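Local coordinates for protein naphthalene dioxygenase large subunit (Rhodococcus sp., PDB 2B1X) that forms the large subunit of a Rieske-type non-heme iron oxygenase, carrying an Fe2/S2 cluster in one domain and a mononuclear iron in the catalytic domain, at residues G187-G192 with V342-P347; I304-M309 with A319-R324. All coordinates share one frame; numbering follows the deposited sequence.

Contact 1 (G187-G192 with V342-P347)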
loop_
_atom_site.group_PDB
_atom_site.type_symbol
_atom_site.label_atom_id
_atom_site.label_comp_id
_atom_site.label_asym_id
_atom_site.label_seq_id
_atom_site.Cartn_x
_atom_site.Cartn_y
_atom_site.Cartn_z
ATOM N N GLY A 187 -20.683 -39.251 -1.479
ATOM C CA GLY A 187 -20.336 -38.004 -0.822
ATOM C C GLY A 187 -20.238 -36.808 -1.756
ATOM O O GLY A 187 -20.460 -36.907 -2.966
ATOM N N LEU A 188 -19.919 -35.667 -1.160
ATOM C CA LEU A 188 -19.724 -34.392 -1.838
ATOM C C LEU A 188 -18.327 -34.279 -2.428
ATOM O O LEU A 188 -17.362 -34.859 -1.899
ATOM C CB LEU A 188 -19.867 -33.275 -0.802
ATOM C CG LEU A 188 -21.079 -32.351 -0.708
ATOM C CD1 LEU A 188 -22.282 -32.738 -1.553
ATOM C CD2 LEU A 188 -21.449 -32.152 0.755
ATOM N N GLN A 189 -18.217 -33.536 -3.527
ATOM C CA GLN A 189 -16.914 -33.142 -4.056
ATOM C C GLN A 189 -16.840 -31.635 -4.213
ATOM O O GLN A 189 -17.777 -31.020 -4.710
ATOM C CB GLN A 189 -16.601 -33.826 -5.380
ATOM C CG GLN A 189 -17.515 -33.461 -6.533
ATOM C CD GLN A 189 -17.207 -34.255 -7.821
ATOM O OE1 GLN A 189 -17.992 -34.211 -8.782
ATOM N NE2 GLN A 189 -16.072 -34.970 -7.843
ATOM N N VAL A 190 -15.736 -31.044 -3.761
ATOM C CA VAL A 190 -15.422 -29.660 -4.111
ATOM C C VAL A 190 -15.056 -29.712 -5.589
ATOM O O VAL A 190 -14.279 -30.567 -6.000
ATOM C CB VAL A 190 -14.189 -29.118 -3.295
ATOM C CG1 VAL A 190 -13.594 -27.852 -3.935
ATOM C CG2 VAL A 190 -14.569 -28.866 -1.868
ATOM N N VAL A 191 -15.606 -28.806 -6.386
ATOM C CA VAL A 191 -15.236 -28.771 -7.800
ATOM C C VAL A 191 -14.146 -27.768 -8.062
ATOM O O VAL A 191 -14.319 -26.583 -7.831
ATOM C CB VAL A 191 -16.442 -28.506 -8.741
ATOM C CG1 VAL A 191 -15.985 -28.517 -10.189
ATOM C CG2 VAL A 191 -17.478 -29.564 -8.549
ATOM N N GLY A 192 -13.002 -28.269 -8.523
ATOM C CA GLY A 192 -11.836 -27.446 -8.772
ATOM C C GLY A 192 -11.172 -26.934 -7.512
ATOM O O GLY A 192 -10.570 -27.680 -6.750
ATOM N N VAL A 342 -20.779 -30.436 -4.967
ATOM C CA VAL A 342 -21.908 -31.186 -5.550
ATOM C C VAL A 342 -21.670 -32.681 -5.293
ATOM O O VAL A 342 -20.517 -33.135 -5.143
ATOM C CB VAL A 342 -22.109 -30.845 -7.061
ATOM C CG1 VAL A 342 -20.925 -31.341 -7.925
ATOM C CG2 VAL A 342 -23.487 -31.332 -7.611
ATOM N N GLU A 343 -22.761 -33.442 -5.212
ATOM C CA GLU A 343 -22.680 -34.866 -4.914
ATOM C C GLU A 343 -21.906 -35.524 -6.041
ATOM O O GLU A 343 -22.188 -35.252 -7.209
ATOM C CB GLU A 343 -24.096 -35.448 -4.793
ATOM C CG GLU A 343 -24.796 -35.132 -3.466
ATOM C CD GLU A 343 -25.399 -33.719 -3.351
ATOM O OE1 GLU A 343 -25.873 -33.395 -2.234
ATOM O OE2 GLU A 343 -25.411 -32.924 -4.342
ATOM N N LYS A 344 -20.908 -36.343 -5.693
ATOM C CA LYS A 344 -20.059 -37.005 -6.693
ATOM C C LYS A 344 -20.871 -37.780 -7.739
ATOM O O LYS A 344 -20.490 -37.817 -8.912
ATOM C CB LYS A 344 -19.044 -37.956 -6.041
ATOM C CG LYS A 344 -17.916 -37.261 -5.248
ATOM C CD LYS A 344 -17.022 -38.301 -4.558
ATOM C CE LYS A 344 -16.060 -37.634 -3.579
ATOM N NZ LYS A 344 -16.615 -37.547 -2.165
ATOM N N ASP A 345 -21.970 -38.398 -7.306
ATOM C CA ASP A 345 -22.799 -39.235 -8.178
ATOM C C ASP A 345 -23.975 -38.536 -8.855
ATOM O O ASP A 345 -24.795 -39.199 -9.525
ATOM C CB ASP A 345 -23.329 -40.468 -7.430
ATOM C CG ASP A 345 -22.292 -41.555 -7.287
ATOM O OD1 ASP A 345 -21.237 -41.496 -7.971
ATOM O OD2 ASP A 345 -22.460 -42.516 -6.499
ATOM N N ALA A 346 -24.091 -37.223 -8.684
ATOM C CA ALA A 346 -25.068 -36.479 -9.461
ATOM C C ALA A 346 -24.715 -36.628 -10.943
ATOM O O ALA A 346 -23.546 -36.765 -11.294
ATOM C CB ALA A 346 -25.104 -35.031 -9.053
ATOM N N PRO A 347 -25.724 -36.668 -11.812
ATOM C CA PRO A 347 -25.473 -36.769 -13.251
ATOM C C PRO A 347 -24.750 -35.510 -13.703
ATOM O O PRO A 347 -24.962 -34.461 -13.081
ATOM C CB PRO A 347 -26.872 -36.821 -13.873
ATOM C CG PRO A 347 -27.824 -37.100 -12.733
ATOM C CD PRO A 347 -27.156 -36.593 -11.489
HETATM O O HOH W 1 -22.725 -38.679 -4.713
#

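Contact 2 (I304-M309 with A319-R324)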
loop_
_atom_site.group_PDB
_atom_site.type_symbol
_atom_site.label_atom_id
_atom_site.label_comp_id
_atom_site.label_asym_id
_atom_site.label_seq_id
_atom_site.Cartn_x
_atom_site.Cartn_y
_atom_site.Cartn_z
ATOM N N ILE A 304 -22.360 -21.580 5.156
ATOM C CA ILE A 304 -22.951 -22.517 4.227
ATOM C C ILE A 304 -24.101 -21.816 3.545
ATOM O O ILE A 304 -24.908 -21.141 4.218
ATOM C CB ILE A 304 -23.460 -23.748 5.020
ATOM C CG1 ILE A 304 -22.250 -24.468 5.659
ATOM C CG2 ILE A 304 -24.288 -24.680 4.141
ATOM C CD1 ILE A 304 -22.603 -25.607 6.611
ATOM N N GLY A 305 -24.191 -21.973 2.229
ATOM C CA GLY A 305 -25.407 -21.635 1.506
ATOM C C GLY A 305 -25.871 -22.770 0.617
ATOM O O GLY A 305 -25.108 -23.213 -0.239
ATOM N N ASN A 306 -27.086 -23.274 0.828
ATOM C CA ASN A 306 -27.624 -24.328 -0.009
ATOM C C ASN A 306 -28.911 -23.753 -0.547
ATOM O O ASN A 306 -29.941 -23.711 0.154
ATOM C CB ASN A 306 -27.868 -25.615 0.799
ATOM C CG ASN A 306 -28.055 -26.884 -0.078
ATOM O OD1 ASN A 306 -28.164 -27.972 0.455
ATOM N ND2 ASN A 306 -28.104 -26.738 -1.400
ATOM N N PHE A 307 -28.838 -23.254 -1.776
ATOM C CA PHE A 307 -29.885 -22.393 -2.327
ATOM C C PHE A 307 -30.404 -22.925 -3.654
ATOM O O PHE A 307 -29.671 -23.553 -4.421
ATOM C CB PHE A 307 -29.376 -20.972 -2.580
ATOM C CG PHE A 307 -28.827 -20.254 -1.370
ATOM C CD1 PHE A 307 -27.816 -19.322 -1.535
ATOM C CD2 PHE A 307 -29.318 -20.478 -0.080
ATOM C CE1 PHE A 307 -27.281 -18.603 -0.418
ATOM C CE2 PHE A 307 -28.777 -19.780 1.027
ATOM C CZ PHE A 307 -27.765 -18.838 0.845
ATOM N N LEU A 308 -31.652 -22.606 -3.948
ATOM C CA LEU A 308 -32.303 -23.015 -5.211
ATOM C C LEU A 308 -32.441 -21.734 -6.025
ATOM O O LEU A 308 -33.143 -20.826 -5.601
ATOM C CB LEU A 308 -33.684 -23.566 -4.883
ATOM C CG LEU A 308 -34.419 -24.724 -5.559
ATOM C CD1 LEU A 308 -35.910 -24.407 -5.563
ATOM C CD2 LEU A 308 -33.912 -25.082 -6.953
ATOM N N MET A 309 -31.749 -21.629 -7.159
ATOM C CA MET A 309 -31.653 -20.341 -7.888
ATOM C C MET A 309 -31.387 -20.531 -9.371
ATOM O O MET A 309 -30.725 -21.507 -9.780
ATOM C CB MET A 309 -30.544 -19.444 -7.294
ATOM C CG MET A 309 -30.938 -17.948 -7.139
ATOM S SD MET A 309 -30.718 -17.347 -5.449
ATOM C CE MET A 309 -29.369 -18.252 -4.975
ATOM N N ALA A 319 -30.598 -26.251 -7.517
ATOM C CA ALA A 319 -29.972 -26.232 -6.219
ATOM C C ALA A 319 -28.452 -26.209 -6.329
ATOM O O ALA A 319 -27.849 -26.852 -7.194
ATOM C CB ALA A 319 -30.422 -27.452 -5.403
ATOM N N PHE A 320 -27.821 -25.448 -5.447
ATOM C CA PHE A 320 -26.360 -25.507 -5.362
ATOM C C PHE A 320 -25.966 -25.401 -3.909
ATOM O O PHE A 320 -26.724 -24.854 -3.100
ATOM C CB PHE A 320 -25.715 -24.413 -6.208
ATOM C CG PHE A 320 -26.011 -22.998 -5.727
ATOM C CD1 PHE A 320 -25.223 -22.391 -4.727
ATOM C CD2 PHE A 320 -27.021 -22.255 -6.319
ATOM C CE1 PHE A 320 -25.468 -21.085 -4.325
ATOM C CE2 PHE A 320 -27.288 -20.949 -5.908
ATOM C CZ PHE A 320 -26.500 -20.359 -4.907
ATOM N N LEU A 321 -24.801 -25.950 -3.588
ATOM C CA LEU A 321 -24.215 -25.848 -2.267
ATOM C C LEU A 321 -22.896 -25.086 -2.348
ATOM O O LEU A 321 -22.038 -25.407 -3.183
ATOM C CB LEU A 321 -23.979 -27.255 -1.671
ATOM C CG LEU A 321 -23.221 -27.274 -0.328
ATOM C CD1 LEU A 321 -24.059 -26.573 0.769
ATOM C CD2 LEU A 321 -22.843 -28.713 0.076
ATOM N N THR A 322 -22.731 -24.090 -1.484
ATOM C CA THR A 322 -21.457 -23.441 -1.330
ATOM C C THR A 322 -21.078 -23.379 0.153
ATOM O O THR A 322 -21.938 -23.134 1.013
ATOM C CB THR A 322 -21.469 -21.991 -1.968
ATOM O OG1 THR A 322 -20.320 -21.269 -1.533
ATOM C CG2 THR A 322 -22.600 -21.141 -1.416
ATOM N N LEU A 323 -19.801 -23.637 0.427
ATOM C CA LEU A 323 -19.189 -23.393 1.730
ATOM C C LEU A 323 -18.211 -22.251 1.519
ATOM O O LEU A 323 -17.565 -22.177 0.485
ATOM C CB LEU A 323 -18.395 -24.618 2.206
ATOM C CG LEU A 323 -19.042 -25.976 2.511
ATOM C CD1 LEU A 323 -18.273 -26.769 3.579
ATOM C CD2 LEU A 323 -20.579 -25.969 2.768
ATOM N N ARG A 324 -18.070 -21.366 2.486
ATOM C CA ARG A 324 -17.109 -20.287 2.319
ATOM C C ARG A 324 -16.449 -19.954 3.662
ATOM O O ARG A 324 -17.096 -20.048 4.707
ATOM C CB ARG A 324 -17.800 -19.040 1.718
ATOM C CG ARG A 324 -19.137 -18.681 2.402
ATOM C CD ARG A 324 -20.391 -19.244 1.681
ATOM N NE ARG A 324 -20.242 -19.030 0.245
ATOM C CZ ARG A 324 -20.373 -17.848 -0.349
ATOM N NH1 ARG A 324 -20.755 -16.774 0.368
ATOM N NH2 ARG A 324 -20.149 -17.751 -1.656
#

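Contact 1 (G187-G192 with V342-P347)
Lys344 grips the 187-192 segment twice, once through its backbone and once through its ammonium group. Its N-H points almost straight at Gly187 O (N to O 2.8 Å, 177° at the hydrogen), while the side chain reaches across Gln189 until NZ meets Leu188 O at 2.8 Å. The ammonium nitrogen stands above the plane of that carbonyl, 51° out of it; a bend at chi4 (92°) places NZ there after an otherwise extended chain, and Ala186 O gives it a second acceptor. Between these polar ends the aliphatic part of the lysine packs on Gln189, with Lys344 CG 3.7 Å from Gln189 CB. The backbone register is that of an antiparallel pair, Gln189 hydrogen-bonded to Val342 and Leu188 facing Glu343 as the non-hydrogen-bonded pair. Gln189 N donates to Val342 O at 2.8 Å, and Val342 N returns a bond to Gln189 O at 3.1 Å. Here strand 188-199, outermost of the catalytic-domain sheet within this chain, pairs with the end of strand 333-343, just where a type I turn, Glu343 to Ala346, leads to the N-cap Pro347 of helix 348-361. Val191 CG2 reaches Val342 CG1 at 3.9 Å, the two side chains crossing at a slant. Leu188 and Glu343 lie side by side, the leucine's CD1 3.7 Å from Glu343 OE1, a carboxylate oxygen paired with Arg183 in a salt bridge. Lys351 of helix 348-361 donates to both Gln189 OE1 and Lys344 O, tying the amide end and the turn to the helix.

Contact 2 (I304-M309 with A319-R324)
With chi1 at 65°, Phe320 CG sits between its backbone N and carbonyl carbon, and the ring beyond it meets Phe307 and Met309; Phe307 CG lies instead anti to its carbonyl carbon. The two phenylalanines are a hydrogen-bonded pair in an antiparallel beta hairpin, strands 302-309 and 318-330, within the catalytic-domain sheet. Phe307 CB lies off-centre over the Phe320 ring, 3.7 Å from CZ, with the ring planes at 84°. Met309 adds its methyl at the Phe320 edge, CE to CE2 3.5 Å. Helix 348-361 covers this face through Ser354, Tyr358 and Thr361. The side chain of Phe307 is about 7 Å from the bound Fe (III) ion. Two residues earlier, Gly305 CA lies 3.7 Å above one face of the Phe307 ring, offset toward the rim, where a CB would clash with Phe307 CE1. The other side of the hairpin is largely aliphatic, Ile304 lying alongside Leu323 with CG1 3.7 Å from CD2; Ile304 also touches Leu177 of helix 174-181. Asn306 shares that side, its OD1 taken by Arg183. Phe320 O accepts two donors: Phe307 N at 3.0 Å, nearly in line with the carbonyl, and Asn306 ND2 at 2.9 Å, 63° out of the carbonyl plane.

Both contacts belong to the antiparallel sheet of the catalytic domain, their centres about 13 Å apart. Across it the strands run 188-199, 333-343, 318-330, 302-309, so contact 1 joins the first two and contact 2 the next two, while the pairing of 333-343 with 318-330 bridges them. Along the chain the hairpin of contact 2 is nested between the distant segments of contact 1. They meet directly where Leu188 CD2 packs on Leu321 CD2 at 3.8 Å. Arg183 serves both, binding Glu343 and Asn306, and helix 348-361 lies against each. One sheet thus connects an outer strand, whose Val191 packs on Gly63 of a small-subunit chain, with the strand carrying Phe307 near the iron.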